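Local coordinates for long form salivary protein D7L1 (Aedes aegypti, PDB 3DXL), which binds and sequesters biogenic amines and leukotrienes of the vertebrate host in separate pockets, and so modulates blood feeding by the female mosquito, at residues Gly59-Asp62 / Lys67-Ala70; Ala70-Glu75 / Asn126-Asn131. One frame throughout, in Å; residues are numbered along the deposited sequence.

Overall arrangement
Both contacts belong to the N-terminal half of the protein, the half whose pocket takes up lipids, and their centres lie 12 Å apart on the same side of the chain's centre. Interaction 1 comes first along the chain: it is the short hairpin of strands 61-62 and 67-68 that follows helix 45-58. Ala70 is shared, and there the chain passes from the hairpin into helix 71-79, whose first turn meets the end of helix 121-127 and the residue after it in interaction 2. Leu60 bridges the two, its CD2 lying 3.7 Å from Val72 CG1. The hairpin is thus packed onto a helix that also meets the turn leading to Gly130, a residue that binds leukotriene E4.

Interaction 1: residues Gly59-Asp62 / Lys67-Ala70; sequences GLYD and KFDA
Asp69 and Leu60 meet backbone to backbone beside the two-stranded antiparallel hairpin: Asp69 N donates to Leu60 O over 2.8 Å, arriving from above the carbonyl plane. That oxygen also receives the CA-H of Phe68, with Phe68 CA 3.1 Å from Leu60 O, so one N-H bond and a weaker CA-H contact, from consecutive residues, fall on the same carbonyl oxygen. Lys67 contributes mainly with its main chain. Its O accepts from Asp62 N at 2.9 Å, in a bond bent only to 162° at the hydrogen, and its N returns a weak bond to Asp62 O; this is the hydrogen-bonded pair of the hairpin.

Tyr61 and Phe68 form the neighbouring non-hydrogen-bonded pair. Tyr61 CG stands anti to the backbone N (chi1 180°), which lays CD1 over the centre of the Phe68 ring in a T-shaped stack with centroids 5.2 Å apart and planes at 64°. The same CD1 rests 3.5 Å from Lys67 O. Beyond the pair, Tyr61 OH is hydrogen-bonded to Thr102 O, and Phe68 packs on Val109 and Ala112 of helix 106-119.

Asp62 and Asp69 give the contact its wet part. Asp69 CB sits 3.6 Å from Gly59 O, and one water donates to both Gly59 O and Asp69 O. Another water donates to Asp62 OD2 and Asp69 OD2, which are 4.7 Å apart. The other carboxylate oxygens are held locally: Asp62 OD1 by Val64 N and Ala65 N in the turn, Asp69 OD1 by Ser71 OG.

The hairpin therefore has Tyr61 and Phe68 on the face packed against the helices, Asp62 and Lys67 on the other, and hydrated Asp69 just past the strand; the water shared by the carboxylates probably eases their repulsion.

Interaction 2: residues Ala70-Glu75 / Asn126-Asn131; sequences ASVIQE and NLFHGN
A chi1 of -74° places CG of Phe128 anti to its carbonyl carbon and carries the ring towards helix 71-79. Leu127, just before it, takes a different torsion: its CG lies anti to the backbone N (chi1 -161°), which, with chi2 at 53°, brings CD2 to Ile73. Both residues sit where helix 121-127 runs out, Phe128 being the first to leave helical geometry, and together they reach two successive residues near the start of the other helix.

Val72 comes up to the edge of the phenyl ring, close to its plane, with CG2 4.1 Å from Phe128 CE1. The tip of the ring, Phe128 CZ, is 4.3 Å from Ile73 CA. The side chains of Ile73 and Leu127 pass each other at about a right angle, the methyls Ile73 CG2 and Leu127 CD2 being 3.9 Å apart. Leu127 CD2 also lies 3.8 Å from Ile73 O, so one methyl touches both the CG2 branch and the carbonyl oxygen of the isoleucine.

Around this patch Ile73 packs on Val89 and Tyr92 of helix 86-97, while Gln76 NE2 donates to Leu127 O and adds a polar tie between the two helices. Farther along the turn, Asn131 ND2 donates to Asn126 OD1 at 2.9 Å, linking the last turn of one helix to the cap of the next.

All four touching residues are buried and their side chains meet through carbon, so the hold between the two segments is van der Waals packing. The side chain of Phe128 also lies about 4 Å from that of Trp37, and Gly130 follows two residues on; both Trp37 and Gly130 bind leukotriene E4, so this packing probably helps to position one wall of the lipid pocket.

Interaction 1: residues Gly59-Asp62 / Lys67-Ala70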
# COMPACT_ATOMS: atom_id res chain seq x y z
N GLY A 59 -2.98 -10.45 7.37
CA GLY A 59 -2.45 -11.41 8.33
C GLY A 59 -3.50 -12.32 8.94
O GLY A 59 -3.20 -13.11 9.84
N LEU A 60 -4.73 -12.24 8.44
CA LEU A 60 -5.80 -13.13 8.90
C LEU A 60 -5.58 -14.56 8.43
O LEU A 60 -6.00 -15.50 9.11
CB LEU A 60 -7.17 -12.64 8.42
CG LEU A 60 -7.77 -11.48 9.20
CD1 LEU A 60 -8.87 -10.84 8.40
CD2 LEU A 60 -8.29 -11.95 10.55
N TYR A 61 -4.97 -14.71 7.26
CA TYR A 61 -4.50 -16.02 6.81
C TYR A 61 -2.99 -15.98 6.72
O TYR A 61 -2.41 -15.11 6.05
CB TYR A 61 -5.14 -16.48 5.49
CG TYR A 61 -4.63 -17.84 5.04
CD1 TYR A 61 -5.06 -19.01 5.68
CD2 TYR A 61 -3.68 -17.96 4.02
CE1 TYR A 61 -4.58 -20.25 5.31
CE2 TYR A 61 -3.20 -19.20 3.64
CZ TYR A 61 -3.65 -20.33 4.28
OH TYR A 61 -3.15 -21.55 3.89
N ASP A 62 -2.37 -16.93 7.40
CA ASP A 62 -0.93 -17.07 7.43
C ASP A 62 -0.55 -18.21 6.49
O ASP A 62 -0.75 -19.38 6.83
CB ASP A 62 -0.48 -17.34 8.87
CG ASP A 62 1.02 -17.45 9.02
OD1 ASP A 62 1.72 -17.74 8.02
OD2 ASP A 62 1.50 -17.27 10.15
N LYS A 67 -2.76 -21.67 8.21
CA LYS A 67 -3.86 -21.51 9.15
C LYS A 67 -4.29 -20.06 9.18
O LYS A 67 -3.51 -19.16 8.80
CB LYS A 67 -3.43 -21.83 10.59
CG LYS A 67 -2.76 -23.14 10.83
CD LYS A 67 -2.17 -23.13 12.23
CE LYS A 67 -1.47 -24.41 12.52
NZ LYS A 67 -1.18 -24.51 13.95
N PHE A 68 -5.50 -19.83 9.67
CA PHE A 68 -5.96 -18.49 10.00
C PHE A 68 -5.38 -18.05 11.34
O PHE A 68 -4.94 -18.88 12.14
CB PHE A 68 -7.49 -18.46 9.98
CG PHE A 68 -8.07 -18.66 8.61
CD1 PHE A 68 -8.34 -17.57 7.79
CD2 PHE A 68 -8.30 -19.95 8.12
CE1 PHE A 68 -8.85 -17.75 6.52
CE2 PHE A 68 -8.82 -20.14 6.85
CZ PHE A 68 -9.08 -19.04 6.04
N ASP A 69 -5.37 -16.74 11.57
CA ASP A 69 -4.73 -16.14 12.74
C ASP A 69 -5.57 -14.95 13.17
O ASP A 69 -5.70 -13.97 12.43
CB ASP A 69 -3.30 -15.71 12.37
CG ASP A 69 -2.47 -15.29 13.58
OD1 ASP A 69 -3.03 -15.03 14.66
OD2 ASP A 69 -1.23 -15.20 13.43
N ALA A 70 -6.16 -15.03 14.35
CA ALA A 70 -7.03 -13.97 14.84
C ALA A 70 -6.28 -12.85 15.55
O ALA A 70 -6.89 -11.86 15.98
CB ALA A 70 -8.10 -14.55 15.75
O HOH W 1 -3.22 -12.29 12.69
O HOH W 2 -0.68 -13.92 10.36
O HOH W 3 0.17 -17.48 12.40

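Interaction 2: residues Ala70-Glu75 / Asn126-Asn131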
# COMPACT_ATOMS: atom_id res chain seq x y z
N ALA A 70 -6.16 -15.03 14.35
CA ALA A 70 -7.03 -13.97 14.84
C ALA A 70 -6.28 -12.85 15.55
O ALA A 70 -6.89 -11.86 15.98
CB ALA A 70 -8.10 -14.55 15.75
N SER A 71 -4.96 -12.98 15.67
CA SER A 71 -4.15 -12.01 16.40
C SER A 71 -4.34 -10.59 15.88
O SER A 71 -4.43 -9.65 16.67
CB SER A 71 -2.67 -12.39 16.38
OG SER A 71 -2.47 -13.70 16.90
N VAL A 72 -4.42 -10.43 14.56
CA VAL A 72 -4.57 -9.10 13.97
C VAL A 72 -5.90 -8.45 14.38
O VAL A 72 -5.97 -7.23 14.51
CB VAL A 72 -4.38 -9.11 12.42
CG1 VAL A 72 -5.45 -9.94 11.73
CG2 VAL A 72 -4.38 -7.69 11.88
N ILE A 73 -6.94 -9.25 14.62
CA ILE A 73 -8.23 -8.71 15.05
C ILE A 73 -8.08 -8.00 16.40
O ILE A 73 -8.56 -6.88 16.57
CB ILE A 73 -9.31 -9.82 15.11
CG1 ILE A 73 -9.58 -10.34 13.70
CG2 ILE A 73 -10.59 -9.30 15.78
CD1 ILE A 73 -10.37 -11.64 13.68
N GLN A 74 -7.40 -8.65 17.34
CA GLN A 74 -7.17 -8.04 18.65
C GLN A 74 -6.23 -6.82 18.57
O GLN A 74 -6.46 -5.82 19.24
CB GLN A 74 -6.66 -9.07 19.66
CG GLN A 74 -7.66 -10.20 19.97
CD GLN A 74 -9.00 -9.73 20.55
OE1 GLN A 74 -9.10 -8.67 21.19
NE2 GLN A 74 -10.04 -10.54 20.35
N GLU A 75 -5.20 -6.91 17.72
CA GLU A 75 -4.30 -5.78 17.50
C GLU A 75 -5.06 -4.59 16.93
O GLU A 75 -4.88 -3.45 17.35
CB GLU A 75 -3.15 -6.16 16.56
CG GLU A 75 -2.05 -6.99 17.20
CD GLU A 75 -1.41 -6.31 18.41
OE1 GLU A 75 -1.03 -5.12 18.30
OE2 GLU A 75 -1.31 -6.96 19.46
N ASN A 126 -16.32 -2.68 10.03
CA ASN A 126 -16.07 -1.56 10.93
C ASN A 126 -14.63 -1.51 11.43
O ASN A 126 -14.00 -0.45 11.44
CB ASN A 126 -17.03 -1.58 12.11
CG ASN A 126 -18.45 -1.21 11.72
OD1 ASN A 126 -18.73 -0.89 10.58
ND2 ASN A 126 -19.35 -1.27 12.70
N LEU A 127 -14.10 -2.66 11.83
CA LEU A 127 -12.78 -2.74 12.44
C LEU A 127 -11.65 -2.41 11.47
O LEU A 127 -10.64 -1.83 11.88
CB LEU A 127 -12.56 -4.13 13.01
CG LEU A 127 -11.48 -4.36 14.05
CD1 LEU A 127 -11.63 -3.40 15.21
CD2 LEU A 127 -11.59 -5.78 14.56
N PHE A 128 -11.82 -2.82 10.22
CA PHE A 128 -10.76 -2.72 9.23
C PHE A 128 -11.02 -1.61 8.22
O PHE A 128 -10.61 -1.69 7.06
CB PHE A 128 -10.53 -4.07 8.58
CG PHE A 128 -9.82 -5.03 9.46
CD1 PHE A 128 -8.43 -4.94 9.64
CD2 PHE A 128 -10.51 -6.01 10.16
CE1 PHE A 128 -7.76 -5.82 10.47
CE2 PHE A 128 -9.84 -6.89 11.00
CZ PHE A 128 -8.46 -6.81 11.16
N HIS A 129 -11.68 -0.55 8.69
CA HIS A 129 -11.78 0.73 7.95
C HIS A 129 -12.55 0.60 6.65
O HIS A 129 -12.22 1.25 5.65
CB HIS A 129 -10.40 1.38 7.73
CG HIS A 129 -9.60 1.52 8.98
ND1 HIS A 129 -10.06 2.21 10.09
CD2 HIS A 129 -8.37 1.05 9.30
CE1 HIS A 129 -9.14 2.15 11.04
NE2 HIS A 129 -8.11 1.46 10.59
N GLY A 130 -13.59 -0.24 6.68
CA GLY A 130 -14.51 -0.39 5.57
C GLY A 130 -15.82 0.37 5.76
O GLY A 130 -16.59 0.49 4.81
N ASN A 131 -16.07 0.86 6.97
CA ASN A 131 -17.28 1.65 7.23
C ASN A 131 -17.05 3.08 6.76
O ASN A 131 -16.22 3.80 7.32
CB ASN A 131 -17.64 1.60 8.72
CG ASN A 131 -18.92 2.34 9.05
OD1 ASN A 131 -19.11 3.49 8.67
ND2 ASN A 131 -19.82 1.68 9.77